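Long-range contact in large adhesion protein (Lap) involved in biofilm formation (Marinobacter hydrocarbonoclasticus, PDB 6XI3), which probably forms part of the long, calcium-rigidified extender region that projects an RTX adhesin away from the bacterial surface during biofilm formation: residues Gln333-Asn347 / Thr367-Ile381. Numbering follows the deposited sequence.
Sequences QTVDLSGTTADVAPN and TVGADGSYSLTGVDI. With CA (calcium ion), chain B.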
ATOM      1  N   GLN A 333      35.965  62.588 -28.860  1.00 27.15           N
ATOM      2  CA  GLN A 333      36.137  62.211 -27.426  1.00 26.48           C
ATOM      3  C   GLN A 333      35.160  61.089 -27.086  1.00 26.64           C
ATOM      4  O   GLN A 333      34.375  61.222 -26.141  1.00 24.18           O
ATOM      5  CB  GLN A 333      36.033  63.433 -26.522  1.00 27.82           C
ATOM      6  CG  GLN A 333      37.139  64.418 -26.879  1.00 28.15           C
ATOM      7  CD  GLN A 333      37.106  65.693 -26.071  1.00 35.60           C
ATOM      8  OE1 GLN A 333      37.082  65.686 -24.850  1.00 36.24           O
ATOM      9  NE2 GLN A 333      37.144  66.813 -26.768  1.00 41.49           N
ATOM     10  N   THR A 334      35.273  59.984 -27.806  1.00 25.61           N
ATOM     11  CA  THR A 334      34.416  58.789 -27.585  1.00 28.13           C
ATOM     12  C   THR A 334      35.269  57.526 -27.632  1.00 25.91           C
ATOM     13  O   THR A 334      36.405  57.624 -28.087  1.00 23.00           O
ATOM     14  CB  THR A 334      33.276  58.694 -28.606  1.00 27.38           C
ATOM     15  OG1 THR A 334      33.820  58.622 -29.925  1.00 30.48           O
ATOM     16  CG2 THR A 334      32.306  59.844 -28.464  1.00 27.64           C
ATOM     17  N   VAL A 335      34.719  56.418 -27.129  1.00 22.32           N
ATOM     18  CA  VAL A 335      35.345  55.084 -27.217  1.00 23.45           C
ATOM     19  C   VAL A 335      34.301  54.085 -27.709  1.00 25.11           C
ATOM     20  O   VAL A 335      33.101  54.301 -27.495  1.00 26.38           O
ATOM     21  CB  VAL A 335      36.004  54.636 -25.905  1.00 26.50           C
ATOM     22  CG1 VAL A 335      37.101  55.602 -25.492  1.00 28.60           C
ATOM     23  CG2 VAL A 335      35.008  54.449 -24.778  1.00 25.73           C
ATOM     24  N   ASP A 336      34.758  53.084 -28.446  1.00 24.26           N
ATOM     25  CA  ASP A 336      33.940  51.901 -28.785  1.00 27.52           C
ATOM     26  C   ASP A 336      34.563  50.743 -28.011  1.00 27.46           C
ATOM     27  O   ASP A 336      35.807  50.622 -28.066  1.00 25.14           O
ATOM     28  CB  ASP A 336      33.879  51.640 -30.295  1.00 29.47           C
ATOM     29  CG  ASP A 336      33.323  52.788 -31.139  1.00 29.19           C
ATOM     30  OD1 ASP A 336      32.667  53.694 -30.602  1.00 28.78           O
ATOM     31  OD2 ASP A 336      33.547  52.748 -32.341  1.00 35.83           O
ATOM     32  N   LEU A 337      33.729  49.969 -27.307  1.00 26.95           N
ATOM     33  CA  LEU A 337      34.117  48.827 -26.450  1.00 26.43           C
ATOM     34  C   LEU A 337      33.360  47.610 -26.966  1.00 24.75           C
ATOM     35  O   LEU A 337      32.289  47.793 -27.494  1.00 22.95           O
ATOM     36  CB  LEU A 337      33.694  49.091 -25.001  1.00 28.94           C
ATOM     37  CG  LEU A 337      34.197  50.380 -24.379  1.00 31.98           C
ATOM     38  CD1 LEU A 337      33.585  50.561 -23.016  1.00 33.55           C
ATOM     39  CD2 LEU A 337      35.717  50.378 -24.278  1.00 34.36           C
ATOM     40  N   SER A 338      33.904  46.412 -26.809  1.00 24.15           N
ATOM     41  CA  SER A 338      33.181  45.152 -27.081  1.00 26.10           C
ATOM     42  C   SER A 338      33.659  44.091 -26.093  1.00 26.32           C
ATOM     43  O   SER A 338      34.723  44.300 -25.483  1.00 25.84           O
ATOM     44  CB  SER A 338      33.396  44.698 -28.495  1.00 27.78           C
ATOM     45  OG  SER A 338      34.770  44.647 -28.773  1.00 27.03           O
ATOM     46  N   GLY A 339      32.922  42.985 -25.982  1.00 24.85           N
ATOM     47  CA  GLY A 339      33.376  41.885 -25.122  1.00 26.19           C
ATOM     48  C   GLY A 339      32.660  40.594 -25.432  1.00 24.00           C
ATOM     49  O   GLY A 339      31.778  40.589 -26.281  1.00 21.57           O
ATOM     50  N   THR A 340      33.039  39.555 -24.709  1.00 23.37           N
ATOM     51  CA  THR A 340      32.456  38.209 -24.820  1.00 25.18           C
ATOM     52  C   THR A 340      32.182  37.755 -23.405  1.00 24.93           C
ATOM     53  O   THR A 340      32.839  38.257 -22.460  1.00 22.44           O
ATOM     54  CB  THR A 340      33.383  37.211 -25.552  1.00 29.45           C
ATOM     55  OG1 THR A 340      34.577  37.043 -24.785  1.00 29.94           O
ATOM     56  CG2 THR A 340      33.747  37.659 -26.952  1.00 31.34           C
ATOM     57  N   THR A 341      31.291  36.784 -23.289  1.00 22.72           N
ATOM     58  CA  THR A 341      30.978  36.146 -21.997  1.00 24.86           C
ATOM     59  C   THR A 341      30.787  34.649 -22.230  1.00 23.49           C
ATOM     60  O   THR A 341      30.428  34.265 -23.324  1.00 22.91           O
ATOM     61  CB  THR A 341      29.778  36.788 -21.279  1.00 23.96           C
ATOM     62  OG1 THR A 341      28.587  36.637 -22.038  1.00 25.04           O
ATOM     63  CG2 THR A 341      29.976  38.249 -20.948  1.00 26.39           C
ATOM     64  N   ALA A 342      31.040  33.873 -21.191  1.00 28.19           N
ATOM     65  CA  ALA A 342      30.641  32.458 -21.072  1.00 29.00           C
ATOM     66  C   ALA A 342      29.850  32.312 -19.769  1.00 27.53           C
ATOM     67  O   ALA A 342      30.249  32.930 -18.769  1.00 24.05           O
ATOM     68  CB  ALA A 342      31.880  31.586 -21.127  1.00 29.82           C
ATOM     69  N   ASP A 343      28.722  31.597 -19.822  1.00 29.52           N
ATOM     70  CA  ASP A 343      27.825  31.302 -18.671  1.00 27.29           C
ATOM     71  C   ASP A 343      27.256  32.590 -18.043  1.00 28.41           C
ATOM     72  O   ASP A 343      27.035  32.615 -16.798  1.00 28.18           O
ATOM     73  CB  ASP A 343      28.524  30.466 -17.604  1.00 28.10           C
ATOM     74  CG  ASP A 343      27.480  29.680 -16.805  1.00 31.05           C
ATOM     75  OD1 ASP A 343      26.411  29.393 -17.390  1.00 32.99           O
ATOM     76  OD2 ASP A 343      27.705  29.424 -15.615  1.00 31.11           O
ATOM     77  N   VAL A 344      27.027  33.633 -18.847  1.00 24.39           N
ATOM     78  CA  VAL A 344      26.215  34.814 -18.452  1.00 25.15           C
ATOM     79  C   VAL A 344      24.919  34.764 -19.264  1.00 24.90           C
ATOM     80  O   VAL A 344      25.018  34.821 -20.483  1.00 28.35           O
ATOM     81  CB  VAL A 344      26.968  36.127 -18.708  1.00 28.29           C
ATOM     82  CG1 VAL A 344      26.126  37.314 -18.279  1.00 29.18           C
ATOM     83  CG2 VAL A 344      28.314  36.159 -18.010  1.00 27.84           C
ATOM     84  N   ALA A 345      23.771  34.622 -18.608  1.00 25.77           N
ATOM     85  CA  ALA A 345      22.439  34.518 -19.238  1.00 29.74           C
ATOM     86  C   ALA A 345      22.305  35.693 -20.197  1.00 27.07           C
ATOM     87  O   ALA A 345      22.641  36.825 -19.847  1.00 27.85           O
ATOM     88  CB  ALA A 345      21.339  34.522 -18.195  1.00 28.59           C
ATOM     89  N   PRO A 346      21.864  35.459 -21.441  1.00 29.98           N
ATOM     90  CA  PRO A 346      21.522  36.555 -22.339  1.00 28.71           C
ATOM     91  C   PRO A 346      20.504  37.495 -21.682  1.00 28.58           C
ATOM     92  O   PRO A 346      19.704  37.046 -20.869  1.00 23.24           O
ATOM     93  CB  PRO A 346      20.950  35.833 -23.551  1.00 31.24           C
ATOM     94  CG  PRO A 346      21.675  34.512 -23.540  1.00 30.80           C
ATOM     95  CD  PRO A 346      21.670  34.140 -22.073  1.00 33.05           C
ATOM     96  N   ASN A 347      20.660  38.786 -21.958  1.00 27.32           N
ATOM     97  CA  ASN A 347      19.852  39.904 -21.414  1.00 26.00           C
ATOM     98  C   ASN A 347      20.304  40.334 -20.018  1.00 26.71           C
ATOM     99  O   ASN A 347      19.723  41.339 -19.544  1.00 27.87           O
ATOM    100  CB  ASN A 347      18.355  39.598 -21.493  1.00 26.42           C
ATOM    101  CG  ASN A 347      17.943  39.394 -22.928  1.00 26.10           C
ATOM    102  OD1 ASN A 347      18.424  40.097 -23.799  1.00 30.80           O
ATOM    103  ND2 ASN A 347      17.081  38.427 -23.186  1.00 24.67           N
ATOM    104  N   THR A 367      23.769  45.373 -22.530  1.00 20.39           N
ATOM    105  CA  THR A 367      23.087  44.072 -22.438  1.00 23.07           C
ATOM    106  C   THR A 367      23.895  42.976 -23.152  1.00 24.30           C
ATOM    107  O   THR A 367      24.343  43.184 -24.282  1.00 21.72           O
ATOM    108  CB  THR A 367      21.662  44.213 -22.966  1.00 23.23           C
ATOM    109  OG1 THR A 367      21.023  45.137 -22.074  1.00 23.00           O
ATOM    110  CG2 THR A 367      20.907  42.903 -22.995  1.00 24.17           C
ATOM    111  N   VAL A 368      24.026  41.830 -22.492  1.00 23.83           N
ATOM    112  CA  VAL A 368      24.627  40.606 -23.082  1.00 24.09           C
ATOM    113  C   VAL A 368      23.704  40.062 -24.192  1.00 24.89           C
ATOM    114  O   VAL A 368      22.543  39.789 -23.889  1.00 23.73           O
ATOM    115  CB  VAL A 368      24.934  39.568 -21.997  1.00 24.58           C
ATOM    116  CG1 VAL A 368      25.549  38.315 -22.607  1.00 24.96           C
ATOM    117  CG2 VAL A 368      25.856  40.120 -20.917  1.00 26.06           C
ATOM    118  N   GLY A 369      24.243  39.790 -25.393  1.00 23.17           N
ATOM    119  CA  GLY A 369      23.462  39.279 -26.537  1.00 25.06           C
ATOM    120  C   GLY A 369      23.146  37.792 -26.392  1.00 25.36           C
ATOM    121  O   GLY A 369      23.640  37.151 -25.456  1.00 26.27           O
ATOM    122  N   ALA A 370      22.351  37.252 -27.304  1.00 27.51           N
ATOM    123  CA  ALA A 370      22.092  35.795 -27.405  1.00 30.14           C
ATOM    124  C   ALA A 370      23.410  35.005 -27.442  1.00 29.51           C
ATOM    125  O   ALA A 370      23.471  33.956 -26.786  1.00 28.89           O
ATOM    126  CB  ALA A 370      21.246  35.490 -28.610  1.00 31.22           C
ATOM    127  N   ASP A 371      24.444  35.498 -28.128  1.00 28.70           N
ATOM    128  CA  ASP A 371      25.715  34.734 -28.282  1.00 29.03           C
ATOM    129  C   ASP A 371      26.722  35.058 -27.173  1.00 28.31           C
ATOM    130  O   ASP A 371      27.885  34.616 -27.288  1.00 29.13           O
ATOM    131  CB  ASP A 371      26.310  34.980 -29.660  1.00 33.91           C
ATOM    132  CG  ASP A 371      26.767  36.418 -29.856  1.00 36.15           C
ATOM    133  OD1 ASP A 371      26.698  37.229 -28.884  1.00 30.91           O
ATOM    134  OD2 ASP A 371      27.166  36.711 -30.973  1.00 41.44           O
ATOM    135  N   GLY A 372      26.335  35.799 -26.130  1.00 26.08           N
ATOM    136  CA  GLY A 372      27.237  36.129 -25.008  1.00 24.93           C
ATOM    137  C   GLY A 372      28.038  37.400 -25.248  1.00 24.94           C
ATOM    138  O   GLY A 372      28.668  37.871 -24.298  1.00 24.05           O
ATOM    139  N   SER A 373      27.972  37.975 -26.450  1.00 25.69           N
ATOM    140  CA  SER A 373      28.748  39.196 -26.793  1.00 27.28           C
ATOM    141  C   SER A 373      27.992  40.453 -26.353  1.00 25.04           C
ATOM    142  O   SER A 373      26.759  40.426 -26.081  1.00 23.29           O
ATOM    143  CB  SER A 373      29.143  39.253 -28.264  1.00 27.19           C
ATOM    144  OG  SER A 373      28.003  39.383 -29.107  1.00 26.22           O
ATOM    145  N   TYR A 374      28.732  41.539 -26.231  1.00 22.39           N
ATOM    146  CA  TYR A 374      28.173  42.843 -25.841  1.00 22.05           C
ATOM    147  C   TYR A 374      29.040  43.899 -26.516  1.00 25.23           C
ATOM    148  O   TYR A 374      30.177  43.597 -26.871  1.00 24.01           O
ATOM    149  CB  TYR A 374      28.120  43.038 -24.321  1.00 21.68           C
ATOM    150  CG  TYR A 374      29.441  43.115 -23.609  1.00 21.53           C
ATOM    151  CD1 TYR A 374      30.091  41.970 -23.194  1.00 22.69           C
ATOM    152  CD2 TYR A 374      30.061  44.331 -23.393  1.00 22.13           C
ATOM    153  CE1 TYR A 374      31.322  42.015 -22.567  1.00 23.41           C
ATOM    154  CE2 TYR A 374      31.296  44.400 -22.787  1.00 23.49           C
ATOM    155  CZ  TYR A 374      31.932  43.238 -22.387  1.00 23.13           C
ATOM    156  OH  TYR A 374      33.119  43.307 -21.763  1.00 24.58           O
ATOM    157  N   SER A 375      28.497  45.085 -26.707  1.00 27.91           N
ATOM    158  CA  SER A 375      29.319  46.211 -27.186  1.00 31.29           C
ATOM    159  C   SER A 375      28.721  47.531 -26.733  1.00 28.75           C
ATOM    160  O   SER A 375      27.543  47.564 -26.426  1.00 26.90           O
ATOM    161  CB  SER A 375      29.515  46.133 -28.674  1.00 30.50           C
ATOM    162  OG  SER A 375      28.301  46.232 -29.350  1.00 30.92           O
ATOM    163  N   LEU A 376      29.562  48.565 -26.690  1.00 27.20           N
ATOM    164  CA  LEU A 376      29.132  49.962 -26.483  1.00 28.24           C
ATOM    165  C   LEU A 376      29.872  50.792 -27.524  1.00 27.56           C
ATOM    166  O   LEU A 376      31.082  50.613 -27.671  1.00 29.60           O
ATOM    167  CB  LEU A 376      29.432  50.434 -25.048  1.00 30.17           C
ATOM    168  CG  LEU A 376      28.871  49.551 -23.929  1.00 33.18           C
ATOM    169  CD1 LEU A 376      29.857  48.461 -23.541  1.00 34.25           C
ATOM    170  CD2 LEU A 376      28.527  50.358 -22.708  1.00 34.22           C
ATOM    171  N   THR A 377      29.165  51.666 -28.216  1.00 26.55           N
ATOM    172  CA  THR A 377      29.742  52.460 -29.308  1.00 30.66           C
ATOM    173  C   THR A 377      29.435  53.923 -29.009  1.00 31.48           C
ATOM    174  O   THR A 377      28.386  54.223 -28.431  1.00 28.01           O
ATOM    175  CB  THR A 377      29.263  51.883 -30.647  1.00 37.07           C
ATOM    176  OG1 THR A 377      27.853  51.976 -30.618  1.00 46.27           O
ATOM    177  CG2 THR A 377      29.624  50.428 -30.847  1.00 35.86           C
ATOM    178  N   GLY A 378      30.387  54.803 -29.306  1.00 30.70           N
ATOM    179  CA  GLY A 378      30.191  56.247 -29.130  1.00 26.69           C
ATOM    180  C   GLY A 378      30.056  56.656 -27.678  1.00 25.59           C
ATOM    181  O   GLY A 378      29.372  57.646 -27.429  1.00 25.20           O
ATOM    182  N   VAL A 379      30.730  55.982 -26.744  1.00 25.42           N
ATOM    183  CA  VAL A 379      30.660  56.337 -25.299  1.00 24.75           C
ATOM    184  C   VAL A 379      31.412  57.665 -25.090  1.00 27.71           C
ATOM    185  O   VAL A 379      32.596  57.771 -25.490  1.00 28.39           O
ATOM    186  CB  VAL A 379      31.212  55.205 -24.415  1.00 27.56           C
ATOM    187  CG1 VAL A 379      31.291  55.615 -22.962  1.00 28.09           C
ATOM    188  CG2 VAL A 379      30.402  53.919 -24.545  1.00 28.61           C
ATOM    189  N   ASP A 380      30.760  58.625 -24.448  1.00 25.10           N
ATOM    190  CA  ASP A 380      31.282  59.996 -24.223  1.00 25.49           C
ATOM    191  C   ASP A 380      32.313  59.980 -23.108  1.00 23.75           C
ATOM    192  O   ASP A 380      31.943  59.629 -21.983  1.00 24.60           O
ATOM    193  CB  ASP A 380      30.163  60.931 -23.813  1.00 27.92           C
ATOM    194  CG  ASP A 380      30.593  62.382 -23.761  1.00 30.44           C
ATOM    195  OD1 ASP A 380      31.793  62.687 -23.985  1.00 27.55           O
ATOM    196  OD2 ASP A 380      29.708  63.183 -23.544  1.00 35.65           O
ATOM    197  N   ILE A 381      33.560  60.300 -23.430  1.00 24.84           N
ATOM    198  CA  ILE A 381      34.653  60.378 -22.417  1.00 26.66           C
ATOM    199  C   ILE A 381      35.226  61.785 -22.430  1.00 25.31           C
ATOM    200  O   ILE A 381      36.364  61.936 -21.974  1.00 27.31           O
ATOM    201  CB  ILE A 381      35.725  59.303 -22.650  1.00 27.37           C
ATOM    202  CG1 ILE A 381      36.429  59.439 -24.004  1.00 28.05           C
ATOM    203  CG2 ILE A 381      35.111  57.917 -22.471  1.00 29.13           C
ATOM    204  CD1 ILE A 381      37.679  58.590 -24.088  1.00 29.92           C
TER
HETATM  205 CA    CA B 501      28.996  28.003 -14.494  1.00 27.43          CA
HETATM  206  O   HOH W   1      30.309  35.718 -26.299  1.00 28.29           O
HETATM  207  O   HOH W   2      20.056  44.103 -19.649  1.00 24.77           O
HETATM  208  O   HOH W   3      30.548  29.609 -13.645  1.00 24.71           O
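Strand 334-342 pairs with strand 374-380 in antiparallel fashion, with Leu-337 facing Leu-376 and Gly-339 facing Tyr-374 as hydrogen-bonded pairs. Leu-337 N reaches Leu-376 O at 2.7 Å in a nearly straight bond. The register slips by one at a G1 beta bulge, where Gly-378 and Val-379 both face Val-335. Asp-336 spans this bulge: its OD1 accepts from Gly-378 N at 2.8 Å, met nearly along the C-O axis. Its CG lies beside its own backbone N (chi1 -58°), which brings the carboxylate to the turning chain. Tyr-374 folds its ring back over Gly-339, which presents bare backbone to it. The glycine CA sits 3.7 Å from the ring centroid, a CH-pi contact over the face. The tyrosine OH is held by Thr-322 O. Farther along the same face, Val-335 and Ile-381 cross at about a right angle, with CG1 and CD1 tightly packed at 3.4 Å. At the other end, Thr-341 OG1 donates to Gly-372 O at 2.6 Å, in the carbonyl plane, and so ties the strand to the type I turn 369-372. Just past the turn, Ser-373 OG and N both hydrogen-bond to Asp-371 OD1, the N-H closing an Asx turn. Asn-347 N donates a hydrogen bond to Val-368 O at 2.9 Å. Beyond the strand, Asp-343 OD2 binds the calcium ion with Asp-289, Asp-315, Thr-317, Asn-399 and a water. Strand 334-342 is the middle of a three-stranded sheet, with 320-329 on its other edge. Val-335, Leu-337 and Tyr-374 pack on strand 349-356 of the facing sheet, within the core of this Ig-like beta-sandwich.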